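Elongation factor G (Thermus thermophilus, PDB 2DY1) binds GTP together with a magnesium ion and probably serves as a GTPase in the translocation step of translation elongation. Local coordinates at residues A18-T23 against L102-A107; T23-A28 against A251-E256; Y181-G186 against R257-L262. One frame throughout, in Å; residues are numbered along the deposited sequence.

Contact 1. Residues A18-T23 against L102-A107. With MG (magnesium ion), chain B; GTP (guanosine-5'-triphosphate), chain C.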
loop_
_atom_site.group_PDB
_atom_site.type_symbol
_atom_site.label_atom_id
_atom_site.label_comp_id
_atom_site.label_asym_id
_atom_site.label_seq_id
_atom_site.Cartn_x
_atom_site.Cartn_y
_atom_site.Cartn_z
ATOM N N ALA A 18 -4.348 1.416 -13.396
ATOM C CA ALA A 18 -4.489 2.835 -13.614
ATOM C C ALA A 18 -4.990 3.125 -15.028
ATOM O O ALA A 18 -4.470 2.584 -16.008
ATOM C CB ALA A 18 -3.140 3.514 -13.383
ATOM N N GLY A 19 -5.994 3.984 -15.132
ATOM C CA GLY A 19 -6.534 4.388 -16.418
ATOM C C GLY A 19 -7.479 3.419 -17.100
ATOM O O GLY A 19 -7.805 3.604 -18.273
ATOM N N SER A 20 -7.916 2.386 -16.381
ATOM C CA SER A 20 -8.824 1.391 -16.949
ATOM C C SER A 20 -10.280 1.876 -17.065
ATOM O O SER A 20 -11.149 1.114 -17.475
ATOM C CB SER A 20 -8.737 0.088 -16.136
ATOM O OG SER A 20 -9.005 0.315 -14.763
ATOM N N GLY A 21 -10.556 3.120 -16.668
ATOM C CA GLY A 21 -11.888 3.677 -16.827
ATOM C C GLY A 21 -12.835 3.639 -15.643
ATOM O O GLY A 21 -14.029 3.842 -15.819
ATOM N N LYS A 22 -12.285 3.397 -14.459
ATOM C CA LYS A 22 -13.069 3.294 -13.230
ATOM C C LYS A 22 -13.855 4.548 -12.858
ATOM O O LYS A 22 -15.073 4.511 -12.652
ATOM C CB LYS A 22 -12.139 2.913 -12.069
ATOM C CG LYS A 22 -11.430 1.539 -12.245
ATOM C CD LYS A 22 -10.485 1.222 -11.077
ATOM C CE LYS A 22 -9.349 2.230 -10.899
ATOM N NZ LYS A 22 -8.301 2.157 -11.951
ATOM N N THR A 23 -13.165 5.675 -12.775
ATOM C CA THR A 23 -13.850 6.889 -12.388
ATOM C C THR A 23 -14.841 7.332 -13.441
ATOM O O THR A 23 -15.890 7.861 -13.125
ATOM C CB THR A 23 -12.815 7.972 -12.084
ATOM O OG1 THR A 23 -12.017 7.513 -10.986
ATOM C CG2 THR A 23 -13.487 9.319 -11.716
ATOM N N LEU A 102 -15.345 -5.342 -8.390
ATOM C CA LEU A 102 -15.684 -5.141 -9.803
ATOM C C LEU A 102 -14.337 -4.708 -10.363
ATOM O O LEU A 102 -13.813 -3.660 -9.985
ATOM C CB LEU A 102 -16.719 -4.024 -9.967
ATOM C CG LEU A 102 -16.997 -3.567 -11.411
ATOM C CD1 LEU A 102 -17.491 -4.769 -12.278
ATOM C CD2 LEU A 102 -18.077 -2.459 -11.408
ATOM N N VAL A 103 -13.786 -5.503 -11.268
ATOM C CA VAL A 103 -12.446 -5.252 -11.787
ATOM C C VAL A 103 -12.506 -4.731 -13.211
ATOM O O VAL A 103 -12.900 -5.452 -14.111
ATOM C CB VAL A 103 -11.618 -6.581 -11.735
ATOM C CG1 VAL A 103 -10.171 -6.330 -12.136
ATOM C CG2 VAL A 103 -11.691 -7.200 -10.306
ATOM N N ALA A 104 -12.132 -3.459 -13.400
ATOM C CA ALA A 104 -12.146 -2.846 -14.727
ATOM C C ALA A 104 -10.910 -3.298 -15.478
ATOM O O ALA A 104 -9.802 -3.326 -14.928
ATOM C CB ALA A 104 -12.129 -1.319 -14.619
ATOM N N VAL A 105 -11.119 -3.665 -16.740
ATOM C CA VAL A 105 -10.033 -4.113 -17.606
ATOM C C VAL A 105 -10.197 -3.406 -18.951
ATOM O O VAL A 105 -11.231 -3.521 -19.605
ATOM C CB VAL A 105 -10.104 -5.657 -17.837
ATOM C CG1 VAL A 105 -9.082 -6.101 -18.914
ATOM C CG2 VAL A 105 -9.840 -6.378 -16.532
ATOM N N SER A 106 -9.171 -2.666 -19.368
ATOM C CA SER A 106 -9.216 -1.981 -20.661
ATOM C C SER A 106 -9.072 -3.014 -21.787
ATOM O O SER A 106 -8.186 -3.866 -21.736
ATOM C CB SER A 106 -8.060 -0.972 -20.745
ATOM O OG SER A 106 -7.800 -0.629 -22.092
ATOM N N ALA A 107 -9.938 -2.938 -22.794
ATOM C CA ALA A 107 -9.883 -3.878 -23.903
ATOM C C ALA A 107 -8.582 -3.718 -24.682
ATOM O O ALA A 107 -8.153 -4.639 -25.365
ATOM C CB ALA A 107 -11.075 -3.676 -24.830
HETATM MG MG MG B . -9.980 6.883 -11.041
HETATM P PG GTP C . -7.116 5.709 -12.162
HETATM O O1G GTP C . -5.869 6.690 -12.417
HETATM O O2G GTP C . -8.079 6.359 -11.056
HETATM O O3G GTP C . -6.706 4.331 -11.810
HETATM O O3B GTP C . -7.885 5.770 -13.576
HETATM P PB GTP C . -9.396 5.287 -13.820
HETATM O O1B GTP C . -9.414 3.808 -13.904
HETATM O O2B GTP C . -10.292 5.931 -12.829
HETATM O O3A GTP C . -9.662 5.808 -15.313
HETATM P PA GTP C . -10.353 7.211 -15.668
HETATM O O1A GTP C . -11.814 7.092 -15.465
HETATM O O2A GTP C . -9.625 8.294 -14.968
HETATM O "O5'" GTP C . -10.099 7.335 -17.250
HETATM C "C5'" GTP C . -8.781 7.638 -17.709
HETATM C "C4'" GTP C . -8.829 8.074 -19.172
HETATM O "O4'" GTP C . -9.533 7.043 -19.884
HETATM C "C3'" GTP C . -9.666 9.347 -19.310
HETATM O "O3'" GTP C . -9.176 10.112 -20.415
HETATM C "C2'" GTP C . -11.059 8.801 -19.621
HETATM O "O2'" GTP C . -11.782 9.761 -20.397
HETATM C "C1'" GTP C . -10.663 7.643 -20.536
HETATM N N9 GTP C . -11.732 6.630 -20.684
HETATM C C8 GTP C . -12.359 6.001 -19.692
HETATM N N7 GTP C . -13.159 5.062 -20.193
HETATM C C5 GTP C . -13.048 5.094 -21.517
HETATM C C6 GTP C . -13.631 4.365 -22.548
HETATM O O6 GTP C . -14.404 3.434 -22.326
HETATM N N1 GTP C . -13.292 4.686 -23.869
HETATM C C2 GTP C . -12.381 5.717 -24.127
HETATM N N2 GTP C . -12.054 6.023 -25.379
HETATM N N3 GTP C . -11.835 6.394 -23.106
HETATM C C4 GTP C . -12.145 6.104 -21.834
HETATM O O HOH W 1 -9.620 8.664 -12.081
HETATM O O HOH W 2 -10.559 5.170 -9.989
#
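Ser-20 and Ala-104 meet side chain to side chain, and they bury most of the small surface, 169 Å² in all, that the two segments share. The methyl group of Ala-104 projects from strand 100-106 toward the loop, where Ser-20 OG lies 3.5 Å from Ala-104 CB. A chi1 of 56° sets OG between the backbone N and the carbonyl carbon of Ser-20, close enough to its own loop to hydrogen-bond with the carbonyl O of His-17; what it gives the strand is van der Waals contact. Further along, Ser-20 CB packs against the strand backbone, 4.3 Å from Ser-106 N. Small residues suit both sides, because the loop comes so near that the CA atoms of Ser-20 and Ser-106 are 5.0 Å apart.

The methyl of Ala-104 has a second neighbour in the aliphatic root of Lys-22, with CG 3.8 Å from Ala-104 CB. Beyond it the lysine chain bends twice, and the turn at chi4 (-72°) carries NZ back to the phosphates. There NZ donates to GTP O3G at 2.7 Å and to GTP O1B at 2.8 Å, while a third bond to Gly-16 O ties it to the loop's beginning; an ammonium group so placed would help offset the phosphate charge. Gly-21 is needed for its backbone angles, since a side chain would run into the preceding carbonyl O and crowd the guanine N7. Thr-23 OG1 binds magnesium at 2.1 Å, and Thr-61, from outside the loop, supplies a further ligand. The glycine-rich turn, Lys-22, Thr-23 and the phosphate-binding amides of Gly-19, Lys-22 and Thr-23 make up the P-loop (Walker A motif), running from strand 9-16 into helix 22-32 and backed by the neighbouring parallel strand.

Contact 2. Residues T23-A28 against A251-E256. With MG (magnesium ion), chain B; GTP (guanosine-5'-triphosphate), chain C.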
loop_
_atom_site.group_PDB
_atom_site.type_symbol
_atom_site.label_atom_id
_atom_site.label_comp_id
_atom_site.label_asym_id
_atom_site.label_seq_id
_atom_site.Cartn_x
_atom_site.Cartn_y
_atom_site.Cartn_z
ATOM N N THR A 23 -13.165 5.675 -12.775
ATOM C CA THR A 23 -13.850 6.889 -12.388
ATOM C C THR A 23 -14.841 7.332 -13.441
ATOM O O THR A 23 -15.890 7.861 -13.125
ATOM C CB THR A 23 -12.815 7.972 -12.084
ATOM O OG1 THR A 23 -12.017 7.513 -10.986
ATOM C CG2 THR A 23 -13.487 9.319 -11.716
ATOM N N THR A 24 -14.510 7.098 -14.712
ATOM C CA THR A 24 -15.407 7.475 -15.790
ATOM C C THR A 24 -16.696 6.624 -15.738
ATOM O O THR A 24 -17.803 7.112 -15.995
ATOM C CB THR A 24 -14.667 7.318 -17.127
ATOM O OG1 THR A 24 -13.548 8.224 -17.142
ATOM C CG2 THR A 24 -15.578 7.660 -18.298
ATOM N N LEU A 25 -16.542 5.355 -15.379
ATOM C CA LEU A 25 -17.699 4.487 -15.250
ATOM C C LEU A 25 -18.534 4.941 -14.046
ATOM O O LEU A 25 -19.769 4.977 -14.089
ATOM C CB LEU A 25 -17.231 3.047 -15.047
ATOM C CG LEU A 25 -18.280 1.951 -15.106
ATOM C CD1 LEU A 25 -19.008 1.983 -16.461
ATOM C CD2 LEU A 25 -17.557 0.614 -14.915
ATOM N N THR A 26 -17.839 5.294 -12.969
ATOM C CA THR A 26 -18.510 5.748 -11.745
ATOM C C THR A 26 -19.332 6.999 -12.047
ATOM O O THR A 26 -20.484 7.121 -11.631
ATOM C CB THR A 26 -17.459 6.028 -10.643
ATOM O OG1 THR A 26 -16.749 4.812 -10.352
ATOM C CG2 THR A 26 -18.127 6.543 -9.360
ATOM N N GLU A 27 -18.722 7.948 -12.767
ATOM C CA GLU A 27 -19.419 9.172 -13.177
ATOM C C GLU A 27 -20.668 8.844 -13.995
ATOM O O GLU A 27 -21.720 9.429 -13.790
ATOM C CB GLU A 27 -18.518 10.051 -14.055
ATOM C CG GLU A 27 -17.657 11.078 -13.352
ATOM C CD GLU A 27 -18.449 11.987 -12.421
ATOM O OE1 GLU A 27 -18.332 11.738 -11.227
ATOM O OE2 GLU A 27 -19.169 12.912 -12.865
ATOM N N ALA A 28 -20.541 7.901 -14.927
ATOM C CA ALA A 28 -21.671 7.516 -15.772
ATOM C C ALA A 28 -22.796 6.907 -14.939
ATOM O O ALA A 28 -23.967 7.180 -15.189
ATOM C CB ALA A 28 -21.211 6.523 -16.873
ATOM N N ALA A 251 -18.603 -8.425 -18.007
ATOM C CA ALA A 251 -19.535 -7.488 -18.599
ATOM C C ALA A 251 -18.768 -6.496 -19.470
ATOM O O ALA A 251 -17.554 -6.354 -19.350
ATOM C CB ALA A 251 -20.288 -6.732 -17.497
ATOM N N LEU A 252 -19.504 -5.840 -20.350
ATOM C CA LEU A 252 -18.932 -4.845 -21.240
ATOM C C LEU A 252 -19.643 -3.523 -20.989
ATOM O O LEU A 252 -20.875 -3.451 -21.083
ATOM C CB LEU A 252 -19.163 -5.316 -22.689
ATOM C CG LEU A 252 -18.660 -4.600 -23.932
ATOM C CD1 LEU A 252 -17.153 -4.376 -23.891
ATOM C CD2 LEU A 252 -19.035 -5.492 -25.126
ATOM N N ALA A 253 -18.885 -2.468 -20.673
ATOM C CA ALA A 253 -19.505 -1.161 -20.448
ATOM C C ALA A 253 -18.450 -0.076 -20.584
ATOM O O ALA A 253 -17.272 -0.317 -20.339
ATOM C CB ALA A 253 -20.146 -1.091 -19.041
ATOM N N SER A 254 -18.886 1.113 -20.989
ATOM C CA SER A 254 -17.978 2.247 -21.131
ATOM C C SER A 254 -18.695 3.498 -20.636
ATOM O O SER A 254 -19.792 3.810 -21.082
ATOM C CB SER A 254 -17.586 2.463 -22.587
ATOM O OG SER A 254 -17.000 3.748 -22.745
ATOM N N GLY A 255 -18.077 4.209 -19.695
ATOM C CA GLY A 255 -18.715 5.428 -19.229
ATOM C C GLY A 255 -18.491 6.563 -20.217
ATOM O O GLY A 255 -19.249 7.519 -20.247
ATOM N N GLU A 256 -17.471 6.417 -21.065
ATOM C CA GLU A 256 -17.129 7.456 -22.047
ATOM C C GLU A 256 -18.103 7.404 -23.222
ATOM O O GLU A 256 -18.590 8.428 -23.672
ATOM C CB GLU A 256 -15.699 7.239 -22.532
ATOM C CG GLU A 256 -15.109 8.370 -23.346
ATOM C CD GLU A 256 -14.736 9.553 -22.484
ATOM O OE1 GLU A 256 -14.189 9.326 -21.378
ATOM O OE2 GLU A 256 -14.980 10.703 -22.913
HETATM MG MG MG B . -9.980 6.883 -11.041
HETATM P PG GTP C . -7.116 5.709 -12.162
HETATM O O1G GTP C . -5.869 6.690 -12.417
HETATM O O2G GTP C . -8.079 6.359 -11.056
HETATM O O3G GTP C . -6.706 4.331 -11.810
HETATM O O3B GTP C . -7.885 5.770 -13.576
HETATM P PB GTP C . -9.396 5.287 -13.820
HETATM O O1B GTP C . -9.414 3.808 -13.904
HETATM O O2B GTP C . -10.292 5.931 -12.829
HETATM O O3A GTP C . -9.662 5.808 -15.313
HETATM P PA GTP C . -10.353 7.211 -15.668
HETATM O O1A GTP C . -11.814 7.092 -15.465
HETATM O O2A GTP C . -9.625 8.294 -14.968
HETATM O "O5'" GTP C . -10.099 7.335 -17.250
HETATM C "C5'" GTP C . -8.781 7.638 -17.709
HETATM C "C4'" GTP C . -8.829 8.074 -19.172
HETATM O "O4'" GTP C . -9.533 7.043 -19.884
HETATM C "C3'" GTP C . -9.666 9.347 -19.310
HETATM O "O3'" GTP C . -9.176 10.112 -20.415
HETATM C "C2'" GTP C . -11.059 8.801 -19.621
HETATM O "O2'" GTP C . -11.782 9.761 -20.397
HETATM C "C1'" GTP C . -10.663 7.643 -20.536
HETATM N N9 GTP C . -11.732 6.630 -20.684
HETATM C C8 GTP C . -12.359 6.001 -19.692
HETATM N N7 GTP C . -13.159 5.062 -20.193
HETATM C C5 GTP C . -13.048 5.094 -21.517
HETATM C C6 GTP C . -13.631 4.365 -22.548
HETATM O O6 GTP C . -14.404 3.434 -22.326
HETATM N N1 GTP C . -13.292 4.686 -23.869
HETATM C C2 GTP C . -12.381 5.717 -24.127
HETATM N N2 GTP C . -12.054 6.023 -25.379
HETATM N N3 GTP C . -11.835 6.394 -23.106
HETATM C C4 GTP C . -12.145 6.104 -21.834
HETATM O O HOH W 1 -9.620 8.664 -12.081
HETATM O O HOH W 2 -10.559 5.170 -9.989
#
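Thr-24 turns its two branches to different partners, CG2 to the backbone of Gly-255 and Glu-256 and OG1 to the nucleotide. With OG1 beside the backbone N (chi1 -63°), CG2 falls anti to that N, and the methyl comes 3.6 Å from Glu-256 N. Hydroxyl and amide both donate to the same alpha-phosphate oxygen, with Thr-24 OG1 2.7 Å from GTP O1A. A threonine suits the place because it has a polar and an apolar branch to divide between ligand and loop.

Glu-256 reaches the ligand from the other segment. Its CB and CG lie over one face of the guanine, with CB 3.5 Å from GTP C6, and the bend at chi2 (75°) starts the chain's turn toward the ribose, where Glu-256 OE1 accepts a hydrogen bond from GTP O2' at 2.6 Å. Ser-254 has OG anti to its backbone N and donates to GTP O6, also at 2.6 Å, while the same hydroxyl bonds with Arg-257 N. This loop follows strand 248-252 of the P-loop GTPase fold, a position that corresponds to the base-recognising G5 element of such proteins.

Between the two binding residues, Gly-255 presses on helix 22-32. A side chain there would point at the helix and clash with Thr-24 O and Leu-25 CA, which explains the glycine. The methyl of Ala-28, one turn on from Thr-24, rests 3.6 Å from Gly-255 CA, and its smallness allows that approach. Leu-25 leaves the helix to one side, but its CD1 swings back to the loop, 4.0 Å from Gly-255 N and 4.2 Å from Ala-253 CB. Val-132 and Leu-264 add further apolar contacts around Leu-25.

Contact 3. Residues Y181-G186 against R257-L262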
loop_
_atom_site.group_PDB
_atom_site.type_symbol
_atom_site.label_atom_id
_atom_site.label_comp_id
_atom_site.label_asym_id
_atom_site.label_seq_id
_atom_site.Cartn_x
_atom_site.Cartn_y
_atom_site.Cartn_z
ATOM N N TYR A 181 -28.837 -4.807 -27.846
ATOM C CA TYR A 181 -29.222 -3.433 -27.570
ATOM C C TYR A 181 -28.188 -2.481 -28.126
ATOM O O TYR A 181 -26.994 -2.678 -27.913
ATOM C CB TYR A 181 -29.320 -3.214 -26.058
ATOM C CG TYR A 181 -30.241 -4.205 -25.391
ATOM C CD1 TYR A 181 -29.774 -5.449 -24.981
ATOM C CD2 TYR A 181 -31.606 -3.936 -25.275
ATOM C CE1 TYR A 181 -30.649 -6.416 -24.470
ATOM C CE2 TYR A 181 -32.492 -4.894 -24.773
ATOM C CZ TYR A 181 -32.008 -6.125 -24.374
ATOM O OH TYR A 181 -32.893 -7.054 -23.873
ATOM N N ARG A 182 -28.641 -1.449 -28.822
ATOM C CA ARG A 182 -27.713 -0.471 -29.369
ATOM C C ARG A 182 -27.904 0.845 -28.636
ATOM O O ARG A 182 -28.988 1.129 -28.119
ATOM C CB ARG A 182 -27.942 -0.280 -30.876
ATOM C CG ARG A 182 -29.199 0.465 -31.239
ATOM C CD ARG A 182 -29.379 0.548 -32.768
ATOM N NE ARG A 182 -28.235 1.107 -33.488
ATOM C CZ ARG A 182 -27.977 2.406 -33.630
ATOM N NH1 ARG A 182 -28.784 3.323 -33.099
ATOM N NH2 ARG A 182 -26.908 2.789 -34.308
ATOM N N TYR A 183 -26.849 1.643 -28.596
ATOM C CA TYR A 183 -26.883 2.926 -27.922
ATOM C C TYR A 183 -26.594 4.091 -28.844
ATOM O O TYR A 183 -25.752 4.007 -29.733
ATOM C CB TYR A 183 -25.845 2.951 -26.790
ATOM C CG TYR A 183 -26.170 2.022 -25.670
ATOM C CD1 TYR A 183 -26.007 0.641 -25.806
ATOM C CD2 TYR A 183 -26.688 2.516 -24.472
ATOM C CE1 TYR A 183 -26.354 -0.223 -24.772
ATOM C CE2 TYR A 183 -27.034 1.663 -23.447
ATOM C CZ TYR A 183 -26.866 0.304 -23.597
ATOM O OH TYR A 183 -27.186 -0.531 -22.561
ATOM N N GLU A 184 -27.310 5.181 -28.620
ATOM C CA GLU A 184 -27.067 6.400 -29.356
ATOM C C GLU A 184 -27.281 7.453 -28.290
ATOM O O GLU A 184 -28.364 7.556 -27.716
ATOM C CB GLU A 184 -28.023 6.550 -30.544
ATOM C CG GLU A 184 -27.570 5.711 -31.738
ATOM C CD GLU A 184 -27.921 6.326 -33.084
ATOM O OE1 GLU A 184 -29.108 6.300 -33.469
ATOM O OE2 GLU A 184 -27.002 6.840 -33.757
ATOM N N ASN A 185 -26.206 8.166 -27.973
ATOM C CA ASN A 185 -26.240 9.200 -26.945
ATOM C C ASN A 185 -26.640 8.661 -25.571
ATOM O O ASN A 185 -27.437 9.274 -24.864
ATOM C CB ASN A 185 -27.194 10.317 -27.366
ATOM C CG ASN A 185 -26.871 10.855 -28.737
ATOM O OD1 ASN A 185 -25.726 11.213 -29.016
ATOM N ND2 ASN A 185 -27.875 10.913 -29.605
ATOM N N GLY A 186 -26.083 7.508 -25.202
ATOM C CA GLY A 186 -26.369 6.917 -23.908
ATOM C C GLY A 186 -27.745 6.308 -23.752
ATOM O O GLY A 186 -28.071 5.756 -22.692
ATOM N N ARG A 257 -18.403 6.198 -23.698
ATOM C CA ARG A 257 -19.345 6.025 -24.810
ATOM C C ARG A 257 -20.786 5.867 -24.304
ATOM O O ARG A 257 -21.721 5.797 -25.100
ATOM C CB ARG A 257 -18.977 4.771 -25.623
ATOM C CG ARG A 257 -17.588 4.746 -26.214
ATOM C CD ARG A 257 -17.439 5.834 -27.253
ATOM N NE ARG A 257 -18.466 5.710 -28.277
ATOM C CZ ARG A 257 -18.788 6.671 -29.137
ATOM N NH1 ARG A 257 -18.160 7.840 -29.097
ATOM N NH2 ARG A 257 -19.746 6.466 -30.034
ATOM N N GLU A 258 -20.960 5.825 -22.981
ATOM C CA GLU A 258 -22.259 5.624 -22.352
ATOM C C GLU A 258 -22.962 4.393 -22.918
ATOM O O GLU A 258 -24.116 4.456 -23.334
ATOM C CB GLU A 258 -23.161 6.859 -22.484
ATOM C CG GLU A 258 -22.780 7.967 -21.493
ATOM C CD GLU A 258 -23.235 7.704 -20.050
ATOM O OE1 GLU A 258 -23.660 6.554 -19.700
ATOM O OE2 GLU A 258 -23.153 8.683 -19.264
ATOM N N ILE A 259 -22.236 3.283 -22.930
ATOM C CA ILE A 259 -22.772 2.008 -23.397
ATOM C C ILE A 259 -22.784 1.004 -22.242
ATOM O O ILE A 259 -21.766 0.809 -21.572
ATOM C CB ILE A 259 -21.907 1.426 -24.544
ATOM C CG1 ILE A 259 -22.083 2.270 -25.812
ATOM C CG2 ILE A 259 -22.290 -0.047 -24.806
ATOM C CD1 ILE A 259 -21.123 1.858 -26.953
ATOM N N GLY A 260 -23.946 0.393 -21.993
ATOM C CA GLY A 260 -24.060 -0.645 -20.969
ATOM C C GLY A 260 -23.944 -0.251 -19.516
ATOM O O GLY A 260 -23.720 -1.107 -18.674
ATOM N N VAL A 261 -24.133 1.026 -19.213
ATOM C CA VAL A 261 -24.000 1.478 -17.832
ATOM C C VAL A 261 -25.087 0.947 -16.896
ATOM O O VAL A 261 -24.764 0.339 -15.869
ATOM C CB VAL A 261 -23.942 3.032 -17.785
ATOM C CG1 VAL A 261 -23.891 3.545 -16.344
ATOM C CG2 VAL A 261 -22.701 3.486 -18.505
ATOM N N LEU A 262 -26.361 1.152 -17.225
ATOM C CA LEU A 262 -27.402 0.651 -16.328
ATOM C C LEU A 262 -27.429 -0.883 -16.371
ATOM O O LEU A 262 -27.695 -1.515 -15.361
ATOM C CB LEU A 262 -28.761 1.298 -16.640
ATOM C CG LEU A 262 -28.760 2.809 -16.278
ATOM C CD1 LEU A 262 -30.102 3.455 -16.626
ATOM C CD2 LEU A 262 -28.459 2.984 -14.772
HETATM O O HOH W 3 -24.154 5.997 -26.591
#
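Water 3 joins Gly-186 to Arg-257: it accepts the N-H of Gly-186, with N 2.8 Å away, and donates to Arg-257 O. Beside this bridge Gly-186 CA approaches Glu-258 O at 3.4 Å, in a nearly straight CA-H...O contact (172° at H). Glycine fits here, since its phi is positive and a side chain would press on Glu-258 CB.

The larger part of the contact is the ring of Tyr-183, which projects from strand 179-184 toward the 257-262 segment; a chi1 of -67° sets CG beside the backbone N, anti to the carbonyl carbon. Ile-259 CA stands over the ring centre, 4.0 Å from the centroid and 9° off the normal, a CH-pi contact. Gly-260 N lies over the same face but nearer the rim, 3.3 Å from Tyr-183 CZ. The Ile-259 side chain crosses the tyrosine at a slant, its CG2 3.9 Å from Tyr-183 CD1. An alanine in place of Tyr-183 removes the ring and would probably open a gap over Ile-259 CA and the Gly-260 peptide, leaving the Ile-259 side chain freer to shift.

Glu-258 and Ile-259 form a G1 beta bulge facing Ser-254, and Gly-260 takes the N-cap position of helix 261-271, so the tyrosine packs where the chain passes from the base-binding loop into that helix. Glu-258 also touches Ala-28 and Tyr-31 of helix 22-32. With one water bridge, a CA-H...O contact and an aromatic face over backbone as its links, the contact depends on close fit more than on paired charges.

All three contacts lie in the GTP-binding domain and reach its ten-stranded mixed sheet. Contacts 1 and 2 have centres about 9 Å apart and share Thr-23 and helix 22-32; both touch the magnesium and the GTP, contact 1 chiefly at the beta- and gamma-phosphates, contact 2 from the alpha-phosphate to the base and ribose. Contact 3 is centred about 10 Å from contact 2 and about 17 Å from contact 1, toward the antiparallel side of the sheet. It touches contact 2 where Ser-254 N approaches Ile-259 O at 3.0 Å, probably a hydrogen bond. Along the chain contact 1 closes before contact 3 opens, whereas contact 2 alternates with each. Distant parts of the sequence thus meet around one nucleotide site.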